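Local coordinates for protein putative marr-family transcriptional repressor (Streptomyces coelicolor, PDB 3ZPL) that binds DNA through a winged-helix motif as a dimer of the MarR family and probably acts as a transcriptional repressor, at residues R46-D51 and P131-A136; G53-Y58 and V93-K98; R70-M75 and F115-D120. All coordinates share one frame; numbering follows the deposited sequence.

Following the chain from its N terminus, the end of helix 24-52 comes first and enters interaction 1. This contact joins it to helix 120-142 and closes the largest loop. Interactions 2 and 3 both lie within that loop. Interaction 2 ties the start of helix 56-66 to the end of helix 86-98, within the DNA-binding part. Interaction 3 pairs strands 72-74 and 114-118 in the wing sheet. The last two cross: 70-75 falls between the segments of interaction 2, and its partner 115-120 comes after 93-98. They touch through Val93 and Met75. Interactions 1 and 2 touch at His56, which links the flanking helices to the DNA-binding part. Interactions 1 and 3 stay apart.

Interaction 1 (R46-D51 and P131-A136); sequences RQLQRD and PGHVDA. With nucleotides of chain C.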
loop_
_atom_site.group_PDB
_atom_site.type_symbol
_atom_site.label_atom_id
_atom_site.label_comp_id
_atom_site.label_asym_id
_atom_site.label_seq_id
_atom_site.Cartn_x
_atom_site.Cartn_y
_atom_site.Cartn_z
ATOM N N ARG A 46 -6.863 -9.420 -3.561
ATOM C CA ARG A 46 -7.528 -10.361 -4.457
ATOM C C ARG A 46 -7.890 -11.659 -3.755
ATOM O O ARG A 46 -8.962 -12.208 -3.956
ATOM C CB ARG A 46 -6.640 -10.675 -5.662
ATOM C CG ARG A 46 -6.552 -9.531 -6.649
ATOM C CD ARG A 46 -6.416 -10.030 -8.067
ATOM N NE ARG A 46 -7.670 -9.807 -8.775
ATOM C CZ ARG A 46 -7.999 -10.394 -9.912
ATOM N NH1 ARG A 46 -7.168 -11.258 -10.486
ATOM N NH2 ARG A 46 -9.166 -10.123 -10.479
ATOM N N GLN A 47 -6.943 -12.182 -2.988
ATOM C CA GLN A 47 -7.165 -13.378 -2.212
ATOM C C GLN A 47 -8.389 -13.180 -1.304
ATOM O O GLN A 47 -9.258 -14.048 -1.222
ATOM C CB GLN A 47 -5.905 -13.695 -1.399
ATOM C CG GLN A 47 -5.975 -14.977 -0.591
ATOM C CD GLN A 47 -6.422 -14.730 0.832
ATOM O OE1 GLN A 47 -5.920 -13.820 1.494
ATOM N NE2 GLN A 47 -7.381 -15.527 1.308
ATOM N N LEU A 48 -8.470 -12.024 -0.654
ATOM C CA LEU A 48 -9.579 -11.758 0.260
ATOM C C LEU A 48 -10.874 -11.376 -0.449
ATOM O O LEU A 48 -11.943 -11.663 0.045
ATOM C CB LEU A 48 -9.197 -10.695 1.268
ATOM C CG LEU A 48 -8.245 -11.247 2.315
ATOM C CD1 LEU A 48 -7.474 -10.130 3.002
ATOM C CD2 LEU A 48 -9.000 -12.080 3.336
ATOM N N GLN A 49 -10.784 -10.760 -1.619
ATOM C CA GLN A 49 -11.982 -10.414 -2.381
ATOM C C GLN A 49 -12.694 -11.670 -2.907
ATOM O O GLN A 49 -13.933 -11.714 -2.929
ATOM C CB GLN A 49 -11.660 -9.434 -3.530
ATOM N N ARG A 50 -11.940 -12.689 -3.324
ATOM C CA ARG A 50 -12.563 -13.925 -3.812
ATOM C C ARG A 50 -12.990 -14.841 -2.675
ATOM O O ARG A 50 -14.120 -15.294 -2.655
ATOM C CB ARG A 50 -11.635 -14.708 -4.754
ATOM N N ASP A 51 -12.079 -15.116 -1.742
ATOM C CA ASP A 51 -12.304 -16.113 -0.689
ATOM C C ASP A 51 -13.160 -15.615 0.470
ATOM O O ASP A 51 -13.669 -16.415 1.245
ATOM C CB ASP A 51 -10.968 -16.629 -0.131
ATOM C CG ASP A 51 -10.071 -17.248 -1.198
ATOM O OD1 ASP A 51 -10.528 -17.446 -2.346
ATOM O OD2 ASP A 51 -8.897 -17.534 -0.899
ATOM N N PRO A 131 -7.429 -19.018 7.865
ATOM C CA PRO A 131 -6.443 -19.985 7.360
ATOM C C PRO A 131 -5.971 -19.705 5.930
ATOM O O PRO A 131 -4.776 -19.750 5.666
ATOM C CB PRO A 131 -7.188 -21.334 7.413
ATOM C CG PRO A 131 -8.457 -21.097 8.167
ATOM C CD PRO A 131 -8.488 -19.675 8.646
ATOM N N GLY A 132 -6.903 -19.433 5.017
ATOM C CA GLY A 132 -6.550 -19.014 3.663
ATOM C C GLY A 132 -5.664 -17.778 3.696
ATOM O O GLY A 132 -4.555 -17.788 3.173
ATOM N N HIS A 133 -6.140 -16.721 4.349
ATOM C CA HIS A 133 -5.389 -15.476 4.404
ATOM C C HIS A 133 -4.018 -15.644 5.053
ATOM O O HIS A 133 -3.048 -14.997 4.640
ATOM C CB HIS A 133 -6.164 -14.385 5.151
ATOM C CG HIS A 133 -5.390 -13.107 5.295
ATOM N ND1 HIS A 133 -5.100 -12.293 4.220
ATOM C CD2 HIS A 133 -4.808 -12.532 6.372
ATOM C CE1 HIS A 133 -4.391 -11.262 4.633
ATOM N NE2 HIS A 133 -4.198 -11.382 5.933
ATOM N N VAL A 134 -3.935 -16.494 6.070
ATOM C CA VAL A 134 -2.653 -16.759 6.724
ATOM C C VAL A 134 -1.687 -17.438 5.753
ATOM O O VAL A 134 -0.565 -16.978 5.602
ATOM C CB VAL A 134 -2.830 -17.555 8.029
ATOM C CG1 VAL A 134 -1.500 -18.044 8.562
ATOM C CG2 VAL A 134 -3.508 -16.674 9.072
ATOM N N ASP A 135 -2.133 -18.492 5.069
ATOM C CA ASP A 135 -1.318 -19.131 4.025
ATOM C C ASP A 135 -0.753 -18.090 3.070
ATOM O O ASP A 135 0.455 -17.992 2.893
ATOM C CB ASP A 135 -2.142 -20.128 3.185
ATOM C CG ASP A 135 -2.076 -21.580 3.699
ATOM O OD1 ASP A 135 -1.215 -21.975 4.548
ATOM O OD2 ASP A 135 -2.917 -22.351 3.187
ATOM N N ALA A 136 -1.652 -17.321 2.453
ATOM C CA ALA A 136 -1.265 -16.310 1.465
ATOM C C ALA A 136 -0.196 -15.347 2.002
ATOM O O ALA A 136 0.736 -14.988 1.286
ATOM C CB ALA A 136 -2.488 -15.532 0.988
ATOM P P DC C 15 -10.639 -7.106 -8.345
ATOM O OP1 DC C 15 -10.769 -7.970 -7.139
ATOM O OP2 DC C 15 -9.386 -7.139 -9.141
ATOM O "O5'" DC C 15 -11.832 -7.376 -9.367
ATOM C "C5'" DC C 15 -13.200 -7.146 -8.979
ATOM C "C4'" DC C 15 -14.072 -7.106 -10.210
ATOM O "O4'" DC C 15 -13.872 -5.856 -10.902
ATOM C "C3'" DC C 15 -13.773 -8.205 -11.231
ATOM O "O3'" DC C 15 -14.870 -9.118 -11.281
ATOM C "C2'" DC C 15 -13.588 -7.468 -12.547
ATOM C "C1'" DC C 15 -14.092 -6.070 -12.270
ATOM N N1 DC C 15 -13.383 -5.019 -12.993
ATOM C C2 DC C 15 -14.119 -4.083 -13.726
ATOM O O2 DC C 15 -15.354 -4.185 -13.760
ATOM N N3 DC C 15 -13.465 -3.112 -14.401
ATOM C C4 DC C 15 -12.135 -3.035 -14.336
ATOM N N4 DC C 15 -11.534 -2.047 -14.998
ATOM C C5 DC C 15 -11.361 -3.967 -13.586
ATOM C C6 DC C 15 -12.019 -4.932 -12.935
#
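Gln47 and Leu48 of helix 24-52 meet His133 of helix 120-142, flanking the winged-helix part of this MarR-family fold. Segments 46-51 and 131-136 run antiparallel, 160° between directions, with a closest axis approach of 10.2 Å.

Arg46 opens the segment on the side of the DNA. Its NE and NH2 both make weak hydrogen bonds to OP2 of DC15 of chain C. Its NH1 forms a salt bridge with Asp172 of the second subunit. The guanidinium thus joins the DNA backbone to the dimer partner.

Gln47 reaches the other helix. Its CG lies anti to the backbone N (chi1 -177°) and packs on Ala136 CB at 3.9 Å. The side chain crosses His133 at about a right angle, with OE1 at the ring edge and amide and ring planes 31° apart. NE2 makes a weak bond back to Asp51 OD2, which probably helps, with the His133 bond, to fix which way the amide is turned.

Leu48 crosses the imidazole at a slant. His56 and Tyr59 also meet this ring. Leu48 CD1 comes to 3.4 Å from His133 ND1. That same ND1 donates to Gln47 OE1 at 3.2 Å, with the acceptor near the ring plane.

Interaction 2 (G53-Y58 and V93-K98); sequences GMPHVY and VARLEK. With nucleotides of chain D.
Arg95 leaves its helix with CG anti to the backbone N (chi1 -169°). Bends at chi2 and chi3 set CD and NE beside Tyr58 CE2; the guanidinium beyond reaches Gly53 O. Tyr58 has CG anti to its carbonyl carbon (chi1 -73°), and its ring meets the arginine across its chain. Both residues belong to the winged helix-turn-helix region of this MarR-family regulator, and both touch the DNA backbone.

The guanidinium of Arg95 binds in two directions. NH2 donates to Gly53 O at 3.1 Å, a fairly straight bond. The acceptor lies near the guanidinium plane. NH1 adds a weak bond to the same oxygen. On the DNA, NH2 donates to OP1 of DT12 of chain D at 2.8 Å. NE makes weak bonds to OP1 and OP2 of the same phosphate. One NH2 therefore serves both a backbone carbonyl and a phosphate. The carbonyl probably helps hold the guanidinium in place for the DNA.

Tyr58 and Arg95 cross nearly at a right angle, with ring and guanidinium planes 88° apart. Tyr58 CE2 lies over a face of the Arg95 guanidinium, 3.6 Å from Arg95 NE, so the ring edge meets the guanidinium face. Tyr58 OH makes a weak hydrogen bond to OP2 of DC13 of chain D at 3.3 Å. Two successive phosphates of one strand are thus bound from this contact. Leu96 CD2 packs on Tyr58 CD2 at 3.9 Å.

Gly53 follows the end of helix 24-52, and Pro55 is the N-cap of helix 56-66. Leu96 also packs on Leu62 of helix 56-66 and on Val102 of strand 102-106. The contact thus joins the start of helix 56-66 to helix 86-98, beside the sheet.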
loop_
_atom_site.group_PDB
_atom_site.type_symbol
_atom_site.label_atom_id
_atom_site.label_comp_id
_atom_site.label_asym_id
_atom_site.label_seq_id
_atom_site.Cartn_x
_atom_site.Cartn_y
_atom_site.Cartn_z
ATOM N N GLY A 53 -14.961 -12.054 0.147
ATOM C CA GLY A 53 -15.868 -11.002 -0.292
ATOM C C GLY A 53 -15.576 -9.610 0.225
ATOM O O GLY A 53 -16.468 -8.785 0.251
ATOM N N MET A 54 -14.329 -9.318 0.596
ATOM C CA MET A 54 -13.956 -7.968 1.046
ATOM C C MET A 54 -12.471 -7.697 0.889
ATOM O O MET A 54 -11.677 -8.637 0.849
ATOM C CB MET A 54 -14.340 -7.787 2.494
ATOM C CG MET A 54 -13.412 -8.464 3.472
ATOM S SD MET A 54 -14.157 -8.368 5.099
ATOM C CE MET A 54 -13.713 -9.978 5.754
ATOM N N PRO A 55 -12.084 -6.408 0.818
ATOM C CA PRO A 55 -10.690 -6.030 0.628
ATOM C C PRO A 55 -9.871 -6.158 1.887
ATOM O O PRO A 55 -10.409 -6.397 2.942
ATOM C CB PRO A 55 -10.784 -4.576 0.209
ATOM C CG PRO A 55 -11.988 -4.086 0.928
ATOM C CD PRO A 55 -12.956 -5.228 0.887
ATOM N N HIS A 56 -8.556 -6.030 1.771
ATOM C CA HIS A 56 -7.665 -6.307 2.903
ATOM C C HIS A 56 -7.918 -5.395 4.086
ATOM O O HIS A 56 -7.864 -5.838 5.222
ATOM C CB HIS A 56 -6.196 -6.232 2.492
ATOM C CG HIS A 56 -5.248 -6.677 3.567
ATOM N ND1 HIS A 56 -4.011 -6.098 3.756
ATOM C CD2 HIS A 56 -5.344 -7.655 4.500
ATOM C CE1 HIS A 56 -3.381 -6.707 4.746
ATOM N NE2 HIS A 56 -4.167 -7.657 5.216
ATOM N N VAL A 57 -8.192 -4.125 3.831
ATOM C CA VAL A 57 -8.313 -3.167 4.926
ATOM C C VAL A 57 -9.522 -3.496 5.792
ATOM O O VAL A 57 -9.427 -3.483 7.023
ATOM C CB VAL A 57 -8.448 -1.718 4.426
ATOM C CG1 VAL A 57 -8.324 -0.755 5.598
ATOM C CG2 VAL A 57 -7.397 -1.418 3.364
ATOM N N TYR A 58 -10.640 -3.806 5.139
ATOM C CA TYR A 58 -11.860 -4.227 5.825
ATOM C C TYR A 58 -11.613 -5.466 6.702
ATOM O O TYR A 58 -11.871 -5.453 7.899
ATOM C CB TYR A 58 -12.955 -4.517 4.801
ATOM C CG TYR A 58 -13.564 -3.280 4.131
ATOM C CD1 TYR A 58 -12.905 -2.055 4.099
ATOM C CD2 TYR A 58 -14.769 -3.365 3.486
ATOM C CE1 TYR A 58 -13.450 -0.948 3.463
ATOM C CE2 TYR A 58 -15.310 -2.269 2.844
ATOM C CZ TYR A 58 -14.651 -1.056 2.846
ATOM O OH TYR A 58 -15.235 0.020 2.216
ATOM N N VAL A 93 -17.566 0.816 7.650
ATOM C CA VAL A 93 -18.513 0.186 8.575
ATOM C C VAL A 93 -19.992 0.243 8.083
ATOM O O VAL A 93 -20.782 -0.641 8.418
ATOM C CB VAL A 93 -18.362 0.756 9.986
ATOM C CG1 VAL A 93 -19.413 0.183 10.922
ATOM C CG2 VAL A 93 -16.971 0.444 10.507
ATOM N N ALA A 94 -20.362 1.245 7.273
ATOM C CA ALA A 94 -21.683 1.231 6.639
ATOM C C ALA A 94 -21.789 0.022 5.742
ATOM O O ALA A 94 -22.828 -0.659 5.700
ATOM C CB ALA A 94 -21.915 2.488 5.825
ATOM N N ARG A 95 -20.695 -0.273 5.051
ATOM C CA ARG A 95 -20.656 -1.357 4.083
ATOM C C ARG A 95 -20.652 -2.722 4.804
ATOM O O ARG A 95 -21.323 -3.650 4.362
ATOM C CB ARG A 95 -19.431 -1.196 3.162
ATOM C CG ARG A 95 -19.388 -2.101 1.937
ATOM C CD ARG A 95 -18.726 -3.450 2.247
ATOM N NE ARG A 95 -17.985 -4.041 1.118
ATOM C CZ ARG A 95 -17.527 -5.297 1.087
ATOM N NH1 ARG A 95 -17.743 -6.132 2.104
ATOM N NH2 ARG A 95 -16.870 -5.745 0.020
ATOM N N LEU A 96 -19.898 -2.818 5.904
ATOM C CA LEU A 96 -19.822 -4.053 6.684
ATOM C C LEU A 96 -21.118 -4.330 7.455
ATOM O O LEU A 96 -21.530 -5.490 7.622
ATOM C CB LEU A 96 -18.637 -3.998 7.640
ATOM C CG LEU A 96 -17.244 -3.873 7.001
ATOM C CD1 LEU A 96 -16.193 -3.567 8.058
ATOM C CD2 LEU A 96 -16.869 -5.132 6.250
ATOM N N GLU A 97 -21.745 -3.262 7.942
ATOM C CA GLU A 97 -23.036 -3.348 8.589
ATOM C C GLU A 97 -24.069 -3.852 7.605
ATOM O O GLU A 97 -24.880 -4.729 7.945
ATOM C CB GLU A 97 -23.436 -1.971 9.132
ATOM C CG GLU A 97 -24.654 -1.972 10.040
ATOM C CD GLU A 97 -24.834 -0.647 10.758
ATOM O OE1 GLU A 97 -24.747 0.405 10.087
ATOM O OE2 GLU A 97 -25.075 -0.656 11.992
ATOM N N LYS A 98 -24.047 -3.308 6.387
ATOM C CA LYS A 98 -24.966 -3.757 5.328
ATOM C C LYS A 98 -24.879 -5.253 5.111
ATOM O O LYS A 98 -25.896 -5.929 5.175
ATOM C CB LYS A 98 -24.759 -2.986 4.019
ATOM C CG LYS A 98 -25.498 -1.656 4.044
ATOM C CD LYS A 98 -25.513 -0.992 2.676
ATOM C CE LYS A 98 -26.189 0.383 2.715
ATOM N NZ LYS A 98 -25.642 1.255 3.797
ATOM P P DT D 12 -16.482 -2.039 -1.559
ATOM O OP1 DT D 12 -15.916 -3.293 -0.973
ATOM O OP2 DT D 12 -17.761 -1.446 -1.077
ATOM O "O5'" DT D 12 -15.430 -0.852 -1.428
ATOM C "C5'" DT D 12 -14.096 -1.046 -1.884
ATOM C "C4'" DT D 12 -13.394 0.285 -1.905
ATOM O "O4'" DT D 12 -14.072 1.185 -2.807
ATOM C "C3'" DT D 12 -13.348 0.997 -0.550
ATOM O "O3'" DT D 12 -11.969 1.010 -0.184
ATOM C "C2'" DT D 12 -13.974 2.358 -0.818
ATOM C "C1'" DT D 12 -13.884 2.494 -2.323
ATOM N N1 DT D 12 -14.907 3.360 -2.947
ATOM C C2 DT D 12 -14.493 4.474 -3.648
ATOM O O2 DT D 12 -13.319 4.776 -3.788
ATOM N N3 DT D 12 -15.510 5.223 -4.187
ATOM C C4 DT D 12 -16.866 4.972 -4.098
ATOM O O4 DT D 12 -17.663 5.716 -4.661
ATOM C C5 DT D 12 -17.227 3.789 -3.346
ATOM C C7 DT D 12 -18.673 3.441 -3.187
ATOM C C6 DT D 12 -16.244 3.058 -2.809
ATOM P P DC D 13 -11.456 1.819 1.064
ATOM O OP1 DC D 13 -10.134 1.255 1.443
ATOM O OP2 DC D 13 -12.544 1.872 2.062
ATOM O "O5'" DC D 13 -11.120 3.243 0.429
ATOM C "C5'" DC D 13 -9.928 3.395 -0.385
ATOM C "C4'" DC D 13 -9.691 4.854 -0.688
ATOM O "O4'" DC D 13 -10.875 5.382 -1.337
ATOM C "C3'" DC D 13 -9.472 5.704 0.566
ATOM O "O3'" DC D 13 -8.306 6.533 0.439
ATOM C "C2'" DC D 13 -10.790 6.450 0.726
ATOM C "C1'" DC D 13 -11.267 6.587 -0.706
ATOM N N1 DC D 13 -12.722 6.754 -0.897
ATOM C C2 DC D 13 -13.175 7.731 -1.787
ATOM O O2 DC D 13 -12.346 8.427 -2.379
ATOM N N3 DC D 13 -14.504 7.906 -1.962
ATOM C C4 DC D 13 -15.370 7.125 -1.313
ATOM N N4 DC D 13 -16.675 7.316 -1.534
ATOM C C5 DC D 13 -14.936 6.099 -0.420
ATOM C C6 DC D 13 -13.616 5.963 -0.229
#

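Interaction 3 (R70-M75 and F115-D120); sequences RRRLRM and FAILTD. With nucleotides of chain C.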
loop_
_atom_site.group_PDB
_atom_site.type_symbol
_atom_site.label_atom_id
_atom_site.label_comp_id
_atom_site.label_asym_id
_atom_site.label_seq_id
_atom_site.Cartn_x
_atom_site.Cartn_y
_atom_site.Cartn_z
ATOM N N ARG A 70 -15.069 -7.697 24.406
ATOM C CA ARG A 70 -16.475 -7.680 23.974
ATOM C C ARG A 70 -16.657 -7.490 22.459
ATOM O O ARG A 70 -17.724 -7.074 21.999
ATOM C CB ARG A 70 -17.256 -6.636 24.774
ATOM C CG ARG A 70 -17.304 -6.917 26.272
ATOM C CD ARG A 70 -18.122 -5.864 26.986
ATOM N NE ARG A 70 -19.507 -5.889 26.532
ATOM C CZ ARG A 70 -20.413 -4.953 26.806
ATOM N NH1 ARG A 70 -20.095 -3.889 27.543
ATOM N NH2 ARG A 70 -21.653 -5.084 26.336
ATOM N N ARG A 71 -15.616 -7.829 21.693
ATOM C CA ARG A 71 -15.627 -7.763 20.224
ATOM C C ARG A 71 -16.045 -6.405 19.678
ATOM O O ARG A 71 -16.651 -6.299 18.612
ATOM C CB ARG A 71 -16.500 -8.891 19.661
ATOM C CG ARG A 71 -15.744 -10.191 19.474
ATOM C CD ARG A 71 -16.744 -11.325 19.346
ATOM N NE ARG A 71 -16.246 -12.704 19.273
ATOM C CZ ARG A 71 -17.047 -13.742 19.042
ATOM N NH1 ARG A 71 -18.352 -13.543 18.872
ATOM N NH2 ARG A 71 -16.552 -14.971 18.978
ATOM N N ARG A 72 -15.708 -5.359 20.420
ATOM C CA ARG A 72 -16.134 -4.014 20.077
ATOM C C ARG A 72 -15.015 -3.033 20.294
ATOM O O ARG A 72 -14.080 -3.292 21.040
ATOM C CB ARG A 72 -17.364 -3.612 20.901
ATOM C CG ARG A 72 -17.065 -3.289 22.366
ATOM C CD ARG A 72 -18.346 -3.205 23.174
ATOM N NE ARG A 72 -19.127 -4.407 22.963
ATOM C CZ ARG A 72 -20.462 -4.473 23.008
ATOM N NH1 ARG A 72 -21.193 -3.386 23.273
ATOM N NH2 ARG A 72 -21.070 -5.640 22.792
ATOM N N LEU A 73 -15.161 -1.869 19.678
ATOM C CA LEU A 73 -14.165 -0.818 19.736
ATOM C C LEU A 73 -14.844 0.463 19.256
ATOM O O LEU A 73 -15.655 0.433 18.331
ATOM C CB LEU A 73 -13.018 -1.189 18.793
ATOM C CG LEU A 73 -11.565 -1.081 19.264
ATOM C CD1 LEU A 73 -11.328 -1.725 20.622
ATOM C CD2 LEU A 73 -10.662 -1.714 18.219
ATOM N N ARG A 74 -14.532 1.592 19.874
ATOM C CA ARG A 74 -15.104 2.861 19.418
ATOM C C ARG A 74 -14.463 3.282 18.121
ATOM O O ARG A 74 -13.300 2.994 17.889
ATOM C CB ARG A 74 -14.961 3.947 20.485
ATOM C CG ARG A 74 -16.063 3.787 21.520
ATOM C CD ARG A 74 -15.879 4.741 22.678
ATOM N NE ARG A 74 -15.898 6.131 22.255
ATOM C CZ ARG A 74 -16.586 7.109 22.838
ATOM N NH1 ARG A 74 -17.365 6.891 23.920
ATOM N NH2 ARG A 74 -16.492 8.339 22.331
ATOM N N MET A 75 -15.222 4.000 17.302
ATOM C CA MET A 75 -14.795 4.343 15.946
ATOM C C MET A 75 -13.367 4.885 15.848
ATOM O O MET A 75 -12.544 4.341 15.108
ATOM C CB MET A 75 -15.750 5.360 15.335
ATOM C CG MET A 75 -17.208 4.918 15.287
ATOM S SD MET A 75 -17.449 3.227 14.667
ATOM C CE MET A 75 -17.265 3.511 12.916
ATOM N N PHE A 115 -19.946 2.641 19.004
ATOM C CA PHE A 115 -19.174 1.406 19.039
ATOM C C PHE A 115 -19.383 0.658 17.738
ATOM O O PHE A 115 -20.477 0.671 17.185
ATOM C CB PHE A 115 -19.604 0.512 20.210
ATOM C CG PHE A 115 -18.943 0.851 21.516
ATOM C CD1 PHE A 115 -17.610 0.510 21.746
ATOM C CD2 PHE A 115 -19.657 1.466 22.529
ATOM C CE1 PHE A 115 -17.003 0.795 22.960
ATOM C CE2 PHE A 115 -19.058 1.756 23.745
ATOM C CZ PHE A 115 -17.729 1.425 23.963
ATOM N N ALA A 116 -18.316 0.025 17.256
ATOM C CA ALA A 116 -18.393 -0.946 16.167
ATOM C C ALA A 116 -18.229 -2.329 16.794
ATOM O O ALA A 116 -17.232 -2.604 17.440
ATOM C CB ALA A 116 -17.294 -0.690 15.153
ATOM N N ILE A 117 -19.239 -3.166 16.633
ATOM C CA ILE A 117 -19.271 -4.472 17.254
ATOM C C ILE A 117 -19.319 -5.527 16.160
ATOM O O ILE A 117 -20.098 -5.402 15.201
ATOM C CB ILE A 117 -20.524 -4.640 18.131
ATOM C CG1 ILE A 117 -20.607 -3.512 19.170
ATOM C CG2 ILE A 117 -20.509 -6.013 18.797
ATOM C CD1 ILE A 117 -21.956 -3.363 19.826
ATOM N N LEU A 118 -18.473 -6.544 16.295
ATOM C CA LEU A 118 -18.445 -7.664 15.364
ATOM C C LEU A 118 -19.595 -8.618 15.644
ATOM O O LEU A 118 -19.709 -9.120 16.754
ATOM C CB LEU A 118 -17.118 -8.408 15.521
ATOM C CG LEU A 118 -16.867 -9.695 14.713
ATOM C CD1 LEU A 118 -16.923 -9.412 13.222
ATOM C CD2 LEU A 118 -15.514 -10.279 15.099
ATOM N N THR A 119 -20.444 -8.868 14.650
ATOM C CA THR A 119 -21.551 -9.811 14.801
ATOM C C THR A 119 -21.058 -11.247 14.877
ATOM O O THR A 119 -19.919 -11.522 14.558
ATOM C CB THR A 119 -22.499 -9.753 13.596
ATOM O OG1 THR A 119 -21.772 -10.093 12.414
ATOM C CG2 THR A 119 -23.110 -8.364 13.459
ATOM N N ASP A 120 -21.929 -12.164 15.284
ATOM C CA ASP A 120 -21.613 -13.597 15.204
ATOM C C ASP A 120 -21.219 -14.011 13.784
ATOM O O ASP A 120 -20.170 -14.613 13.575
ATOM C CB ASP A 120 -22.802 -14.455 15.651
ATOM C CG ASP A 120 -23.025 -14.430 17.165
ATOM O OD1 ASP A 120 -22.039 -14.190 17.920
ATOM O OD2 ASP A 120 -24.188 -14.682 17.591
ATOM P P DA C 5 -16.476 7.886 18.188
ATOM O OP1 DA C 5 -17.305 6.836 18.823
ATOM O OP2 DA C 5 -15.018 7.673 18.004
ATOM O "O5'" DA C 5 -17.186 8.272 16.819
ATOM C "C5'" DA C 5 -18.579 8.592 16.844
ATOM C "C4'" DA C 5 -19.017 9.210 15.537
ATOM O "O4'" DA C 5 -18.337 10.452 15.282
ATOM C "C3'" DA C 5 -18.787 8.392 14.266
ATOM O "O3'" DA C 5 -19.920 7.565 13.996
ATOM C "C2'" DA C 5 -18.549 9.463 13.200
ATOM C "C1'" DA C 5 -18.717 10.771 13.967
ATOM N N9 DA C 5 -17.908 11.895 13.506
ATOM C C8 DA C 5 -16.557 12.090 13.639
ATOM N N7 DA C 5 -16.124 13.187 13.069
ATOM C C5 DA C 5 -17.267 13.754 12.525
ATOM C C6 DA C 5 -17.477 14.923 11.772
ATOM N N6 DA C 5 -16.504 15.775 11.442
ATOM N N1 DA C 5 -18.738 15.195 11.369
ATOM C C2 DA C 5 -19.711 14.334 11.691
ATOM N N3 DA C 5 -19.637 13.199 12.387
ATOM C C4 DA C 5 -18.372 12.966 12.781
#
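Strand 72-74 runs antiparallel to strand 114-118, with Leu73 and Ala116 as the hydrogen-bonded pair. Leu73 N donates to Ala116 O at 3.1 Å. Ala116 N returns a straighter bond to Leu73 O at 2.9 Å. Leu118 N binds Arg71 O almost in line with the carbonyl, at 3.0 Å. Arg72 with Ile117 and Arg74 with Phe115 are the non-hydrogen-bonded pairs. Strand 102-106 lies on the other side of 114-118 and completes the three-stranded sheet of the winged-helix fold.

The Phe115 ring sits between two arginine chains. Arg74 CG lies over one face, 3.7 Å from the ring centroid, as a CH-pi contact. Arg72 CD lies over the opposite face, nearer the rim. A chi1 of 74° sets Arg72 CG against Phe115 CD1. Farther on, Arg72 NE donates to Arg70 O at 3.2 Å, from above the carbonyl plane. On the side where Leu73 and Ala116 point, Met75 SD meets Ala116 CB at 4.0 Å. Leu73 packs on helices 56-66 and 75-82.

Arg71 NH1 and Asp120 OD1 form a long salt bridge, at 3.9 Å; Arg71 also has a cation-pi contact with Tyr123. The Arg72 guanidinium is held between Ile117 CD1 and Arg70 NH2. A long, weak ion pair with Glu105 probably eases the repulsion of these like charges. Met75 CB lies 3.6 Å from O5' of DA5 of chain C. Arg74 packs its CG on Phe115, while its guanidinium goes on toward that phosphate. Its charge probably adds electrostatic attraction to the DNA backbone.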